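PDB 6HCD: universal stress protein, which is of unknown function but belongs to the universal stress protein A family, many of whose members bind ATP. Local coordinates for residues I27-D32 with R43-E48; V56-S61 with S85-E90. All blocks are in the same frame, centred on the assembly; numbering follows the deposited sequence.

Interactions 1 and 2 pack two successive helices against two neighbouring parallel strands of one sheet, and their centres lie about 7 Å apart. Strand 27-30 pairs with strand 56-62, as in the probable hydrogen bond between Ile27 O and Tyr57 N (2.8 Å), and Val29 and Val56 touch side by side on the helix-facing side. Further along, the probable hydrogen bond from His60 ND1 to Val31 O (2.7 Å) ties the loop just after strand 27-30 to strand 56-62. Leu42 of helix 36-52 touches both Val29 and Ile87, merging the contacts into one hydrophobic layer. Ser61 N donates a hydrogen bond to an unidentified bound molecule, probably from the crystallisation liquor, whereas the side chains of Val29 and Val58 remain about 8 Å from it.

Interaction 1 (I27-D32 with R43-E48); sequences IVVAVD and RFAAEE
In the beta-alpha-beta unit made by strand 27-30, helix 36-52 and strand 56-62, part of the alpha/beta fold of universal stress proteins, Ile27 meets Ala45 and Glu48 of the helix that follows, and Val29 meets Ala45. Strand and helix segments run almost exactly antiparallel (176°), their axes 8.9 Å apart. Alanine suits a helix lying this near the sheet: Ala45 CB settles between Val29 CB and Ile27 CG2, 4.0 Å from each. Alternate strand residues supply this surface, while Val28 faces away. With chi1 at -64°, Ile27 sets CG2 opposite its backbone N and over Ala45. Were Ile27 cut back to an alanine, Ala45 would probably lose the methyl contact from CG2, and a gap is likely to open below Glu48 CB. Glu48 serves two environments: its CB lies against Ile27, yet its carboxylate turns to the dimer interface, where OE1 pairs with Arg52 of its own chain and OE2 with Arg52 of the second subunit. These arginines probably ease the closeness of the two subunits' Glu48 carboxylates. The chain of Ile27 crosses that of Glu48 at about a right angle, with Ile27 CD1 4.0 Å from Glu48 CB.

Interaction 2 (V56-S61 with S85-E90); sequences VYVVHS and SIIRKE
Glu90 N, just past the end of helix 70-89, is shared between two carbonyls: Ile86 O at 3.0 Å and, weakly, Ile87 O at 3.2 Å. Ile87 sits in the last helical turn, and from there its side chain drops onto Val56 and Val58 of the strand. The contact is wholly apolar and buried. Both branches of Ile87 are used: CG2 lies 3.9 Å from Val56 CG2, and CD1 lies 3.9 Å from Val56 CG1, so the isoleucine fits across the fork of the valine with the two chains oblique to each other. A chi1 of 179° presents this fork, with CG1 opposite the backbone N of Val56. Val58, two residues on and on the same strand face, adds a looser touch, its CG2 4.2 Å from Ile87 CG1. Branched side chains suit both places, since valine favours extended strands and the longer isoleucine bridges the space to the sheet. Lys89 NZ makes a salt bridge to the anti lone pair of Glu90 OE2 (3.0 Å). A helix laid by its apolar face on a parallel sheet is characteristic of the beta-alpha-beta unit, here strand 56-62, helix 70-89 and strand 94-100 of the universal stress protein fold.

Interaction 1 (I27-D32 with R43-E48)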
ATOM      1  N   ILE A  27      12.938  -3.823   1.776  1.00 17.66           N
ATOM      2  CA  ILE A  27      11.634  -3.379   2.231  1.00 16.70           C
ATOM      3  C   ILE A  27      11.887  -2.273   3.269  1.00 15.79           C
ATOM      4  O   ILE A  27      12.634  -2.492   4.224  1.00 15.66           O
ATOM      5  CB  ILE A  27      10.844  -4.561   2.846  1.00 16.64           C
ATOM      6  CG1 ILE A  27      10.529  -5.662   1.832  1.00 17.92           C
ATOM      7  CG2 ILE A  27       9.587  -4.084   3.558  1.00 15.89           C
ATOM      8  CD1 ILE A  27       9.565  -5.228   0.744  1.00 18.55           C
ATOM      9  N   VAL A  28      11.249  -1.114   3.098  1.00 15.47           N
ATOM     10  CA  VAL A  28      11.341  -0.019   4.063  1.00 14.96           C
ATOM     11  C   VAL A  28      10.053  -0.013   4.882  1.00 14.57           C
ATOM     12  O   VAL A  28       8.973  -0.050   4.311  1.00 14.80           O
ATOM     13  CB  VAL A  28      11.553   1.337   3.362  1.00 15.24           C
ATOM     14  CG1 VAL A  28      11.343   2.520   4.294  1.00 15.05           C
ATOM     15  CG2 VAL A  28      12.917   1.400   2.701  1.00 15.89           C
ATOM     16  N   VAL A  29      10.184   0.027   6.208  1.00 14.31           N
ATOM     17  CA  VAL A  29       9.038   0.077   7.077  1.00 14.55           C
ATOM     18  C   VAL A  29       9.188   1.310   7.974  1.00 16.19           C
ATOM     19  O   VAL A  29      10.233   1.531   8.570  1.00 14.97           O
ATOM     20  CB  VAL A  29       8.853  -1.237   7.863  1.00 17.05           C
ATOM     21  CG1 VAL A  29      10.068  -1.611   8.687  1.00 15.26           C
ATOM     22  CG2 VAL A  29       7.608  -1.179   8.718  1.00 23.06           C
ATOM     23  N   ALA A  30       8.153   2.160   7.985  1.00 15.12           N
ATOM     24  CA  ALA A  30       8.103   3.341   8.814  1.00 15.89           C
ATOM     25  C   ALA A  30       7.316   3.016  10.090  1.00 16.62           C
ATOM     26  O   ALA A  30       6.192   2.558  10.013  1.00 17.51           O
ATOM     27  CB  ALA A  30       7.477   4.476   8.051  1.00 16.25           C
ATOM     28  N   VAL A  31       7.920   3.268  11.253  1.00 17.36           N
ATOM     29  CA  VAL A  31       7.270   2.999  12.541  1.00 21.19           C
ATOM     30  C   VAL A  31       7.278   4.277  13.382  1.00 20.40           C
ATOM     31  O   VAL A  31       8.295   4.968  13.449  1.00 20.66           O
ATOM     32  CB  VAL A  31       7.939   1.826  13.285  1.00 22.14           C
ATOM     33  CG1 VAL A  31       7.739   0.520  12.543  1.00 36.72           C
ATOM     34  CG2 VAL A  31       9.404   2.081  13.542  1.00 42.87           C
ATOM     35  N   ASP A  32       6.138   4.579  14.023  1.00 22.79           N
ATOM     36  CA  ASP A  32       6.028   5.759  14.869  1.00 28.25           C
ATOM     37  C   ASP A  32       6.501   5.395  16.284  1.00 25.50           C
ATOM     38  O   ASP A  32       7.529   5.859  16.736  1.00 28.66           O
ATOM     39  CB  ASP A  32       4.609   6.331  14.833  1.00 42.74           C
ATOM     40  CG  ASP A  32       4.435   7.615  15.639  1.00 51.54           C
ATOM     41  OD1 ASP A  32       5.444   8.341  15.815  1.00 39.87           O
ATOM     42  OD2 ASP A  32       3.304   7.857  16.119  1.00 52.19           O
ATOM     43  N   ARG A  43       5.292  -7.203  11.153  1.00 14.34           N
ATOM     44  CA  ARG A  43       5.061  -8.606  10.802  1.00 14.80           C
ATOM     45  C   ARG A  43       4.789  -8.723   9.293  1.00 13.86           C
ATOM     46  O   ARG A  43       5.301  -9.637   8.645  1.00 13.01           O
ATOM     47  CB  ARG A  43       3.922  -9.203  11.636  1.00 18.86           C
ATOM     48  CG  ARG A  43       4.320  -9.465  13.079  1.00 28.10           C
ATOM     49  CD  ARG A  43       3.410 -10.448  13.794  1.00 39.23           C
ATOM     50  NE  ARG A  43       2.074  -9.904  13.956  1.00 41.79           N
ATOM     51  CZ  ARG A  43       1.671  -9.202  15.014  1.00 54.12           C
ATOM     52  NH1 ARG A  43       2.511  -8.962  16.007  1.00 41.86           N
ATOM     53  NH2 ARG A  43       0.438  -8.734  15.071  1.00 31.18           N
ATOM     54  N   PHE A  44       4.003  -7.800   8.734  1.00 12.86           N
ATOM     55  CA  PHE A  44       3.705  -7.851   7.288  1.00 12.84           C
ATOM     56  C   PHE A  44       4.978  -7.572   6.474  1.00 13.00           C
ATOM     57  O   PHE A  44       5.241  -8.256   5.490  1.00 14.51           O
ATOM     58  CB  PHE A  44       2.606  -6.865   6.881  1.00 13.42           C
ATOM     59  CG  PHE A  44       2.047  -7.147   5.509  1.00 13.01           C
ATOM     60  CD1 PHE A  44       2.661  -6.639   4.376  1.00 13.17           C
ATOM     61  CD2 PHE A  44       0.932  -7.952   5.353  1.00 15.19           C
ATOM     62  CE1 PHE A  44       2.142  -6.899   3.119  1.00 13.39           C
ATOM     63  CE2 PHE A  44       0.408  -8.202   4.094  1.00 19.09           C
ATOM     64  CZ  PHE A  44       1.019  -7.677   2.981  1.00 15.97           C
ATOM     65  N   ALA A  45       5.739  -6.552   6.895  1.00 11.90           N
ATOM     66  CA  ALA A  45       7.006  -6.187   6.278  1.00 12.14           C
ATOM     67  C   ALA A  45       7.993  -7.366   6.295  1.00 13.23           C
ATOM     68  O   ALA A  45       8.666  -7.620   5.296  1.00 12.86           O
ATOM     69  CB  ALA A  45       7.574  -4.968   6.959  1.00 11.08           C
ATOM     70  N   ALA A  46       8.096  -8.063   7.429  1.00 11.75           N
ATOM     71  CA  ALA A  46       8.991  -9.220   7.583  1.00 13.31           C
ATOM     72  C   ALA A  46       8.595 -10.335   6.615  1.00 14.68           C
ATOM     73  O   ALA A  46       9.473 -10.994   6.050  1.00 14.50           O
ATOM     74  CB  ALA A  46       8.988  -9.738   9.011  1.00 12.96           C
ATOM     75  N   GLU A  47       7.289 -10.556   6.437  1.00 12.89           N
ATOM     76  CA  GLU A  47       6.806 -11.595   5.548  1.00 14.65           C
ATOM     77  C   GLU A  47       7.177 -11.231   4.102  1.00 13.12           C
ATOM     78  O   GLU A  47       7.653 -12.085   3.358  1.00 12.93           O
ATOM     79  CB  GLU A  47       5.308 -11.800   5.771  1.00 18.39           C
ATOM     80  CG  GLU A  47       4.653 -12.768   4.806  1.00 18.57           C
ATOM     81  CD  GLU A  47       3.147 -12.898   4.970  1.00 27.05           C
ATOM     82  OE1 GLU A  47       2.394 -11.883   4.889  1.00 32.32           O
ATOM     83  OE2 GLU A  47       2.729 -14.021   5.159  1.00 34.15           O
ATOM     84  N   GLU A  48       6.981  -9.965   3.715  1.00 13.18           N
ATOM     85  CA  GLU A  48       7.381  -9.484   2.390  1.00 15.84           C
ATOM     86  C   GLU A  48       8.883  -9.753   2.167  1.00 14.29           C
ATOM     87  O   GLU A  48       9.301 -10.222   1.109  1.00 14.72           O
ATOM     88  CB  GLU A  48       7.088  -7.986   2.264  1.00 13.01           C
ATOM     89  CG  GLU A  48       5.638  -7.665   2.002  1.00 15.88           C
ATOM     90  CD  GLU A  48       5.207  -7.793   0.554  1.00 18.52           C
ATOM     91  OE1 GLU A  48       6.078  -7.957  -0.299  1.00 19.53           O
ATOM     92  OE2 GLU A  48       3.996  -7.762   0.302  1.00 16.37           O
TER

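Interaction 2 (V56-S61 with S85-E90)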
ATOM      1  N   VAL A  56      14.888  -5.803   5.804  1.00 13.87           N
ATOM      2  CA  VAL A  56      13.969  -4.751   6.170  1.00 13.74           C
ATOM      3  C   VAL A  56      14.771  -3.583   6.756  1.00 13.65           C
ATOM      4  O   VAL A  56      15.518  -3.761   7.705  1.00 12.94           O
ATOM      5  CB  VAL A  56      12.909  -5.248   7.172  1.00 14.04           C
ATOM      6  CG1 VAL A  56      11.960  -4.133   7.568  1.00 15.76           C
ATOM      7  CG2 VAL A  56      12.134  -6.446   6.627  1.00 12.90           C
ATOM      8  N   TYR A  57      14.573  -2.383   6.210  1.00 11.73           N
ATOM      9  CA  TYR A  57      15.102  -1.157   6.793  1.00 11.72           C
ATOM     10  C   TYR A  57      13.973  -0.471   7.560  1.00 12.86           C
ATOM     11  O   TYR A  57      13.006  -0.039   6.958  1.00 10.77           O
ATOM     12  CB  TYR A  57      15.631  -0.209   5.715  1.00 13.27           C
ATOM     13  CG  TYR A  57      16.900  -0.626   5.020  1.00 14.31           C
ATOM     14  CD1 TYR A  57      17.510  -1.853   5.249  1.00 14.82           C
ATOM     15  CD2 TYR A  57      17.469   0.215   4.068  1.00 18.91           C
ATOM     16  CE1 TYR A  57      18.667  -2.224   4.577  1.00 23.58           C
ATOM     17  CE2 TYR A  57      18.619  -0.143   3.385  1.00 16.28           C
ATOM     18  CZ  TYR A  57      19.216  -1.366   3.638  1.00 21.90           C
ATOM     19  OH  TYR A  57      20.352  -1.713   2.977  1.00 21.62           O
ATOM     20  N   VAL A  58      14.114  -0.392   8.889  1.00 11.87           N
ATOM     21  CA  VAL A  58      13.116   0.217   9.730  1.00 11.98           C
ATOM     22  C   VAL A  58      13.514   1.677   9.944  1.00 12.98           C
ATOM     23  O   VAL A  58      14.628   1.947  10.407  1.00 12.92           O
ATOM     24  CB  VAL A  58      12.989  -0.507  11.086  1.00 13.63           C
ATOM     25  CG1 VAL A  58      11.839   0.049  11.881  1.00 18.03           C
ATOM     26  CG2 VAL A  58      12.837  -2.008  10.946  1.00 16.19           C
ATOM     27  N   VAL A  59      12.594   2.601   9.639  1.00 11.78           N
ATOM     28  CA  VAL A  59      12.912   4.028   9.720  1.00 12.88           C
ATOM     29  C   VAL A  59      11.964   4.731  10.688  1.00 12.66           C
ATOM     30  O   VAL A  59      10.773   4.360  10.826  1.00 12.56           O
ATOM     31  CB  VAL A  59      12.872   4.709   8.348  1.00 14.65           C
ATOM     32  CG1 VAL A  59      13.862   4.048   7.414  1.00 16.62           C
ATOM     33  CG2 VAL A  59      11.475   4.705   7.745  1.00 21.89           C
ATOM     34  N   HIS A  60      12.517   5.746  11.353  1.00 12.87           N
ATOM     35  CA  HIS A  60      11.758   6.732  12.093  1.00 17.86           C
ATOM     36  C   HIS A  60      12.427   8.097  11.880  1.00 13.51           C
ATOM     37  O   HIS A  60      13.635   8.185  11.963  1.00 13.94           O
ATOM     38  CB  HIS A  60      11.674   6.392  13.585  1.00 17.38           C
ATOM     39  CG  HIS A  60      10.801   7.345  14.321  1.00 19.24           C
ATOM     40  ND1 HIS A  60       9.448   7.130  14.481  1.00 26.18           N
ATOM     41  CD2 HIS A  60      11.075   8.522  14.926  1.00 27.11           C
ATOM     42  CE1 HIS A  60       8.920   8.129  15.169  1.00 24.84           C
ATOM     43  NE2 HIS A  60       9.901   9.003  15.452  1.00 22.23           N
ATOM     44  N   SER A  61      11.612   9.128  11.631  1.00 16.01           N
ATOM     45  CA  SER A  61      12.051  10.457  11.235  1.00 20.02           C
ATOM     46  C   SER A  61      11.780  11.477  12.345  1.00 19.95           C
ATOM     47  O   SER A  61      10.669  11.530  12.861  1.00 20.49           O
ATOM     48  CB  SER A  61      11.362  10.864   9.964  1.00 22.54           C
ATOM     49  OG  SER A  61      11.615  12.236   9.664  1.00 18.92           O
ATOM     50  N   SER A  85      14.039  -6.162  16.432  1.00 17.29           N
ATOM     51  CA  SER A  85      13.915  -7.426  17.150  1.00 15.68           C
ATOM     52  C   SER A  85      12.676  -8.187  16.648  1.00 15.32           C
ATOM     53  O   SER A  85      12.722  -9.392  16.466  1.00 21.20           O
ATOM     54  CB  SER A  85      13.948  -7.220  18.660  1.00 16.40           C
ATOM     55  OG  SER A  85      12.676  -6.857  19.171  1.00 16.49           O
ATOM     56  N   ILE A  86      11.582  -7.477  16.367  1.00 15.50           N
ATOM     57  CA  ILE A  86      10.363  -8.088  15.817  1.00 16.51           C
ATOM     58  C   ILE A  86      10.673  -8.701  14.438  1.00 13.75           C
ATOM     59  O   ILE A  86      10.293  -9.827  14.148  1.00 14.85           O
ATOM     60  CB  ILE A  86       9.204  -7.069  15.753  1.00 15.10           C
ATOM     61  CG1 ILE A  86       8.756  -6.591  17.142  1.00 23.38           C
ATOM     62  CG2 ILE A  86       8.039  -7.622  14.960  1.00 14.79           C
ATOM     63  CD1 ILE A  86       8.112  -7.643  17.993  1.00 49.00           C
ATOM     64  N   ILE A  87      11.382  -7.952  13.594  1.00 14.69           N
ATOM     65  CA  ILE A  87      11.733  -8.394  12.233  1.00 14.38           C
ATOM     66  C   ILE A  87      12.511  -9.714  12.315  1.00 17.55           C
ATOM     67  O   ILE A  87      12.229 -10.652  11.582  1.00 18.13           O
ATOM     68  CB  ILE A  87      12.516  -7.293  11.499  1.00 13.67           C
ATOM     69  CG1 ILE A  87      11.655  -6.046  11.262  1.00 14.58           C
ATOM     70  CG2 ILE A  87      13.087  -7.805  10.198  1.00 17.32           C
ATOM     71  CD1 ILE A  87      10.384  -6.305  10.462  1.00 17.44           C
ATOM     72  N   ARG A  88      13.503  -9.766  13.204  1.00 21.99           N
ATOM     73  CA  ARG A  88      14.383 -10.931  13.353  1.00 23.52           C
ATOM     74  C   ARG A  88      13.598 -12.123  13.913  1.00 27.31           C
ATOM     75  O   ARG A  88      13.765 -13.246  13.435  1.00 20.64           O
ATOM     76  CB  ARG A  88      15.580 -10.573  14.242  1.00 23.66           C
ATOM     77  CG  ARG A  88      16.583  -9.631  13.594  1.00 26.06           C
ATOM     78  CD  ARG A  88      17.610  -9.178  14.615  1.00 38.15           C
ATOM     79  NE  ARG A  88      18.551  -8.192  14.132  1.00 39.54           N
ATOM     80  CZ  ARG A  88      19.493  -7.661  14.889  1.00 37.32           C
ATOM     81  NH1 ARG A  88      20.169  -6.610  14.460  1.00 71.58           N
ATOM     82  NH2 ARG A  88      19.740  -8.166  16.089  1.00 36.26           N
ATOM     83  N   LYS A  89      12.730 -11.881  14.904  1.00 19.65           N
ATOM     84  CA  LYS A  89      11.868 -12.922  15.456  1.00 20.30           C
ATOM     85  C   LYS A  89      10.976 -13.518  14.354  1.00 24.31           C
ATOM     86  O   LYS A  89      10.667 -14.703  14.385  1.00 22.54           O
ATOM     87  CB  LYS A  89      11.038 -12.363  16.617  1.00 24.07           C
ATOM     88  CG  LYS A  89      10.147 -13.370  17.339  1.00 40.40           C
ATOM     89  CD  LYS A  89       8.680 -13.291  16.946  1.00 47.97           C
ATOM     90  CE  LYS A  89       7.904 -12.248  17.719  1.00 53.62           C
ATOM     91  NZ  LYS A  89       6.739 -11.760  16.944  1.00 51.33           N
ATOM     92  N   GLU A  90      10.573 -12.702  13.372  1.00 18.58           N
ATOM     93  CA  GLU A  90       9.737 -13.160  12.249  1.00 20.84           C
ATOM     94  C   GLU A  90      10.586 -13.772  11.120  1.00 26.95           C
ATOM     95  O   GLU A  90      10.065 -14.040  10.030  1.00 27.15           O
ATOM     96  CB  GLU A  90       8.888 -11.996  11.724  1.00 22.40           C
ATOM     97  CG  GLU A  90       7.819 -11.552  12.711  1.00 20.64           C
ATOM     98  CD  GLU A  90       6.727 -12.584  12.954  1.00 18.35           C
ATOM     99  OE1 GLU A  90       6.243 -13.149  11.957  1.00 28.91           O
ATOM    100  OE2 GLU A  90       6.365 -12.819  14.134  1.00 31.50           O
TER